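Local structure of Xcc_ctr_pt (Xanthomonas campestris pv. campestris, 6NJW) at residues Asp102-Gly107 / Glu123-Phe128; Pro63-Leu68 / Ile98-Val103. The protein forms the C-terminal, Toprim-containing part of a Class 2 OLD family nuclease, which probably cleaves nucleic acid by a two-metal mechanism. All coordinates share one frame; numbering follows the deposited sequence.

Contact 1: Asp102-Gly107 / Glu123-Phe128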
loop_
_atom_site.group_PDB
_atom_site.type_symbol
_atom_site.label_atom_id
_atom_site.label_comp_id
_atom_site.label_asym_id
_atom_site.label_seq_id
_atom_site.Cartn_x
_atom_site.Cartn_y
_atom_site.Cartn_z
ATOM N N ASP A 102 -3.674 10.368 17.449
ATOM C CA ASP A 102 -3.928 10.424 18.889
ATOM C C ASP A 102 -3.044 9.451 19.660
ATOM O O ASP A 102 -2.701 9.711 20.816
ATOM C CB ASP A 102 -5.394 10.120 19.183
ATOM C CG ASP A 102 -6.318 11.258 18.806
ATOM O OD1 ASP A 102 -5.837 12.390 18.592
ATOM O OD2 ASP A 102 -7.534 11.003 18.714
ATOM N N VAL A 103 -2.671 8.329 19.042
ATOM C CA VAL A 103 -1.756 7.380 19.673
ATOM C C VAL A 103 -0.306 7.832 19.516
ATOM O O VAL A 103 0.440 7.945 20.496
ATOM C CB VAL A 103 -1.971 5.971 19.081
ATOM C CG1 VAL A 103 -0.971 4.978 19.661
ATOM C CG2 VAL A 103 -3.414 5.500 19.295
ATOM N N ILE A 104 0.131 8.077 18.279
ATOM C CA ILE A 104 1.550 8.339 18.061
ATOM C C ILE A 104 1.949 9.746 18.494
ATOM O O ILE A 104 3.137 10.007 18.715
ATOM C CB ILE A 104 1.925 8.099 16.589
ATOM C CG1 ILE A 104 3.434 7.906 16.439
ATOM C CG2 ILE A 104 1.473 9.274 15.723
ATOM C CD1 ILE A 104 3.911 6.506 16.784
ATOM N N GLU A 105 0.989 10.650 18.649
ATOM C CA GLU A 105 1.246 12.025 19.072
ATOM C C GLU A 105 0.254 12.373 20.184
ATOM O O GLU A 105 -0.537 13.311 20.095
ATOM C CB GLU A 105 1.149 12.982 17.871
ATOM C CG GLU A 105 1.718 14.362 18.084
ATOM C CD GLU A 105 1.567 15.257 16.844
ATOM O OE1 GLU A 105 0.428 15.700 16.569
ATOM O OE2 GLU A 105 2.587 15.513 16.154
ATOM N N GLY A 106 0.276 11.566 21.240
ATOM C CA GLY A 106 -0.649 11.722 22.346
ATOM C C GLY A 106 0.013 12.494 23.471
ATOM O O GLY A 106 1.212 12.355 23.707
ATOM N N GLY A 107 -0.772 13.330 24.141
ATOM C CA GLY A 107 -2.143 13.594 23.760
ATOM C C GLY A 107 -2.261 15.030 23.297
ATOM O O GLY A 107 -2.414 15.957 24.095
ATOM N N GLU A 123 2.233 12.425 7.427
ATOM C CA GLU A 123 3.438 12.037 6.692
ATOM C C GLU A 123 4.682 12.117 7.556
ATOM O O GLU A 123 5.647 11.381 7.316
ATOM C CB GLU A 123 3.621 12.906 5.437
ATOM C CG GLU A 123 2.561 12.609 4.387
ATOM C CD GLU A 123 2.890 13.160 2.998
ATOM O OE1 GLU A 123 3.901 13.863 2.839
ATOM O OE2 GLU A 123 2.125 12.880 2.058
ATOM N N GLN A 124 4.695 13.013 8.546
ATOM C CA GLN A 124 5.854 13.118 9.428
ATOM C C GLN A 124 6.105 11.821 10.189
ATOM O O GLN A 124 7.255 11.499 10.521
ATOM C CB GLN A 124 5.653 14.270 10.411
ATOM C CG GLN A 124 5.717 15.648 9.793
ATOM C CD GLN A 124 5.761 16.709 10.866
ATOM O OE1 GLN A 124 6.793 16.916 11.508
ATOM N NE2 GLN A 124 4.632 17.344 11.104
ATOM N N TYR A 125 5.056 11.051 10.448
ATOM C CA TYR A 125 5.182 9.806 11.188
ATOM C C TYR A 125 5.239 8.601 10.269
ATOM O O TYR A 125 5.114 7.467 10.743
ATOM C CB TYR A 125 4.022 9.677 12.189
ATOM C CG TYR A 125 4.078 10.783 13.215
ATOM C CD1 TYR A 125 4.983 10.738 14.265
ATOM C CD2 TYR A 125 3.265 11.909 13.100
ATOM C CE1 TYR A 125 5.050 11.763 15.194
ATOM C CE2 TYR A 125 3.331 12.938 14.019
ATOM C CZ TYR A 125 4.221 12.858 15.066
ATOM O OH TYR A 125 4.281 13.897 15.974
ATOM N N GLY A 126 5.418 8.820 8.966
ATOM C CA GLY A 126 5.466 7.708 8.029
ATOM C C GLY A 126 4.131 7.139 7.617
ATOM O O GLY A 126 4.067 5.985 7.186
ATOM N N TYR A 127 3.057 7.913 7.705
ATOM C CA TYR A 127 1.726 7.450 7.330
ATOM C C TYR A 127 1.329 8.154 6.040
ATOM O O TYR A 127 1.230 9.383 6.020
ATOM C CB TYR A 127 0.713 7.748 8.440
ATOM C CG TYR A 127 1.070 7.206 9.832
ATOM C CD1 TYR A 127 1.950 6.135 9.992
ATOM C CD2 TYR A 127 0.521 7.785 10.986
ATOM C CE1 TYR A 127 2.264 5.640 11.269
ATOM C CE2 TYR A 127 0.835 7.312 12.262
ATOM C CZ TYR A 127 1.694 6.238 12.401
ATOM O OH TYR A 127 1.987 5.766 13.667
ATOM N N PHE A 128 1.093 7.384 4.972
ATOM C CA PHE A 128 0.994 7.964 3.637
ATOM C C PHE A 128 -0.312 7.549 2.987
ATOM O O PHE A 128 -0.747 6.397 3.125
ATOM C CB PHE A 128 2.193 7.545 2.745
ATOM C CG PHE A 128 3.500 8.116 3.206
ATOM C CD1 PHE A 128 3.845 9.426 2.910
ATOM C CD2 PHE A 128 4.363 7.358 3.971
ATOM C CE1 PHE A 128 5.047 9.969 3.364
ATOM C CE2 PHE A 128 5.560 7.884 4.435
ATOM C CZ PHE A 128 5.908 9.189 4.138
#

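Contact 2: Pro63-Leu68 / Ile98-Val103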
loop_
_atom_site.group_PDB
_atom_site.type_symbol
_atom_site.label_atom_id
_atom_site.label_comp_id
_atom_site.label_asym_id
_atom_site.label_seq_id
_atom_site.Cartn_x
_atom_site.Cartn_y
_atom_site.Cartn_z
ATOM N N PRO A 63 -5.265 -0.367 16.360
ATOM C CA PRO A 63 -4.681 -1.394 17.243
ATOM C C PRO A 63 -3.237 -1.701 16.921
ATOM O O PRO A 63 -2.456 -1.996 17.833
ATOM C CB PRO A 63 -5.571 -2.621 16.996
ATOM C CG PRO A 63 -6.856 -2.043 16.492
ATOM C CD PRO A 63 -6.460 -0.870 15.664
ATOM N N TYR A 64 -2.852 -1.631 15.644
ATOM C CA TYR A 64 -1.460 -1.886 15.277
ATOM C C TYR A 64 -0.543 -0.737 15.663
ATOM O O TYR A 64 0.610 -0.963 16.056
ATOM C CB TYR A 64 -1.367 -2.162 13.780
ATOM C CG TYR A 64 -2.012 -3.472 13.449
ATOM C CD1 TYR A 64 -3.389 -3.559 13.248
ATOM C CD2 TYR A 64 -1.263 -4.632 13.395
ATOM C CE1 TYR A 64 -4.001 -4.770 12.960
ATOM C CE2 TYR A 64 -1.863 -5.854 13.112
ATOM C CZ TYR A 64 -3.228 -5.912 12.897
ATOM O OH TYR A 64 -3.820 -7.120 12.609
ATOM N N VAL A 65 -1.004 0.508 15.516
ATOM C CA VAL A 65 -0.180 1.624 15.964
ATOM C C VAL A 65 -0.017 1.588 17.483
ATOM O O VAL A 65 1.053 1.923 18.018
ATOM C CB VAL A 65 -0.771 2.960 15.467
ATOM C CG1 VAL A 65 -0.025 4.141 16.068
ATOM C CG2 VAL A 65 -0.703 3.007 13.959
ATOM N N LYS A 66 -1.059 1.165 18.209
ATOM C CA LYS A 66 -0.890 0.976 19.653
ATOM C C LYS A 66 0.173 -0.076 19.950
ATOM O O LYS A 66 1.031 0.121 20.816
ATOM C CB LYS A 66 -2.231 0.591 20.293
ATOM C CG LYS A 66 -3.214 1.766 20.425
ATOM C CD LYS A 66 -4.579 1.272 20.944
ATOM C CE LYS A 66 -5.539 2.415 21.245
ATOM N NZ LYS A 66 -6.831 1.877 21.791
ATOM N N LEU A 67 0.155 -1.186 19.220
ATOM C CA LEU A 67 1.146 -2.237 19.463
ATOM C C LEU A 67 2.568 -1.752 19.182
ATOM O O LEU A 67 3.503 -2.067 19.931
ATOM C CB LEU A 67 0.824 -3.457 18.609
ATOM C CG LEU A 67 1.884 -4.559 18.604
ATOM C CD1 LEU A 67 2.022 -5.187 20.007
ATOM C CD2 LEU A 67 1.526 -5.624 17.560
ATOM N N LEU A 68 2.754 -0.981 18.107
ATOM C CA LEU A 68 4.088 -0.586 17.656
ATOM C C LEU A 68 4.529 0.782 18.164
ATOM O O LEU A 68 5.714 1.103 18.069
ATOM C CB LEU A 68 4.149 -0.612 16.114
ATOM C CG LEU A 68 3.620 -1.897 15.468
ATOM C CD1 LEU A 68 3.398 -1.708 13.966
ATOM C CD2 LEU A 68 4.554 -3.067 15.721
ATOM N N ILE A 98 -6.631 10.646 12.360
ATOM C CA ILE A 98 -6.694 11.207 13.710
ATOM C C ILE A 98 -6.631 10.089 14.748
ATOM O O ILE A 98 -5.994 10.230 15.801
ATOM C CB ILE A 98 -7.960 12.071 13.873
ATOM C CG1 ILE A 98 -7.813 13.368 13.067
ATOM C CG2 ILE A 98 -8.205 12.385 15.350
ATOM C CD1 ILE A 98 -9.079 14.199 13.007
ATOM N N ASN A 99 -7.265 8.956 14.453
ATOM C CA ASN A 99 -7.254 7.840 15.395
ATOM C C ASN A 99 -5.840 7.333 15.653
ATOM O O ASN A 99 -5.498 6.996 16.796
ATOM C CB ASN A 99 -8.157 6.721 14.883
ATOM C CG ASN A 99 -9.631 7.005 15.155
ATOM O OD1 ASN A 99 -9.956 7.784 16.040
ATOM N ND2 ASN A 99 -10.515 6.395 14.376
ATOM N N VAL A 100 -4.983 7.300 14.622
ATOM C CA VAL A 100 -3.599 6.902 14.898
ATOM C C VAL A 100 -2.749 8.071 15.390
ATOM O O VAL A 100 -1.816 7.864 16.177
ATOM C CB VAL A 100 -2.948 6.208 13.684
ATOM C CG1 VAL A 100 -3.645 4.888 13.402
ATOM C CG2 VAL A 100 -2.971 7.091 12.448
ATOM N N LEU A 101 -3.033 9.308 14.969
ATOM C CA LEU A 101 -2.227 10.415 15.471
ATOM C C LEU A 101 -2.458 10.643 16.961
ATOM O O LEU A 101 -1.533 11.048 17.675
ATOM C CB LEU A 101 -2.510 11.689 14.679
ATOM C CG LEU A 101 -1.932 11.762 13.257
ATOM C CD1 LEU A 101 -2.585 12.895 12.475
ATOM C CD2 LEU A 101 -0.427 11.930 13.270
ATOM N N ASP A 102 -3.674 10.368 17.449
ATOM C CA ASP A 102 -3.928 10.424 18.889
ATOM C C ASP A 102 -3.044 9.451 19.660
ATOM O O ASP A 102 -2.701 9.711 20.816
ATOM C CB ASP A 102 -5.394 10.120 19.183
ATOM C CG ASP A 102 -6.318 11.258 18.806
ATOM O OD1 ASP A 102 -5.837 12.390 18.592
ATOM O OD2 ASP A 102 -7.534 11.003 18.714
ATOM N N VAL A 103 -2.671 8.329 19.042
ATOM C CA VAL A 103 -1.756 7.380 19.673
ATOM C C VAL A 103 -0.306 7.832 19.516
ATOM O O VAL A 103 0.440 7.945 20.496
ATOM C CB VAL A 103 -1.971 5.971 19.081
ATOM C CG1 VAL A 103 -0.971 4.978 19.661
ATOM C CG2 VAL A 103 -3.414 5.500 19.295
#

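Contact 1: Asp102-Gly107 / Glu123-Phe128
Ile104 meets Tyr125 with CG1 anti to the backbone N (chi1 -161°), which turns CG2 to the Tyr125 ring. Tyr125 has its ring anti to the carbonyl carbon (chi1 -63°), which lays the ring across that methyl with OH at Glu105. The two side chains lie alongside each other, running opposite ways. CG2 of Ile104 makes a CH-pi contact over one face of the Tyr125 ring, 4.0 Å from the ring centroid and 14° off the normal. The neighbouring branch adds apolar packing, with Ile104 CG1 3.9 Å from Tyr125 CD1. Ile104 CG2 also reaches a second ring, 4.0 Å from Tyr127 CE2. Tyr127 OH lies alongside the CB-CG1-CD1 branch of Ile104, 3.7 Å from CD1. That hydroxyl has its polar partner elsewhere, in a hydrogen bond with His77 NE2. Tyr125 CB in turn sits above a face of the Tyr127 ring, toward its rim.

Glu105 approaches the other end of Tyr125. Its extended side chain brings OE2 to the ring edge, near the ring plane, with the carboxylate turned almost perpendicular to the ring. Tyr125 OH is placed to donate a hydrogen bond to Glu105 OE2; the modelled 2.3 Å between them is too short to trust. The other carboxylate oxygen, Glu105 OE1, bonds to His110, whose second ring nitrogen bonds to Asp102. Two acidic partners would probably favour a protonated imidazole.

Glu105 is the first residue to leave helical geometry after helix 93-104. The facing turn ends helix 115-123 in a Schellman motif, with Gly126, at positive phi, as C-prime residue. The contact thus joins two helix ends on the connection from strand 77-82 to its parallel neighbour 127-130, an edge strand of the Toprim sheet within this chain.

Contact 2: Pro63-Leu68 / Ile98-Val103
Two neighbouring helices of the Toprim alpha/beta fold, 62-68 and 93-104, pack side by side here. They run nearly parallel: the axes of the two segments come within 9.3 Å and cross at -16°. The interface is small and apolar, with no hydrogen bond between the segments. Val65 is its centre on one helix and points toward the other. Its two methyls divide the work. Val65 CG2 touches Val100 CG1 at 3.5 Å, a close methyl contact in which the side chains meet at about a right angle. Val65 CG1 packs against Val103 CG1 at 3.8 Å. With CG1 anti to the backbone N (chi1 173°), CG1 faces Val103 and CG2 faces Val100, one turn earlier on helix 93-104. On the solvent-exposed side, Lys66 joins through its aliphatic stem. Lys66 CG lies 3.9 Å from Val103 CG2, so Val103 is gripped by both residues. Thr62 extends the contact toward Val100 and Val103. On its inner side Val65 also touches His77 and Ile79 of strand 77-82. The pair is thus a layer of nearly parallel helices laid on a parallel sheet, as in other alpha/beta folds.

How the contacts relate
Both contacts use helix 93-104, and their segments overlap at Asp102 and Val103; of these, Val103 makes cross-segment contacts, in contact 2. The centres lie about 8 Å apart. Different sides of that helix serve the two. Direct packing joins them: Tyr127 OH is 3.5 Å from Val65 CG1, and Tyr127 CE2 is 3.8 Å from Val100 CG2. Tyr125 CD2 meets Leu101 CD2 at 3.7 Å. Tyr127 therefore packs against residues of both contacts. The metal site is near but separate. Tyr127's side chain is about 12 Å from the magnesium ion held by Asp82 and Tyr209. The side chains of Tyr127 and Val100 are each about 11 Å from that of Glu27, a magnesium ligand of this protein that carries no metal in this model.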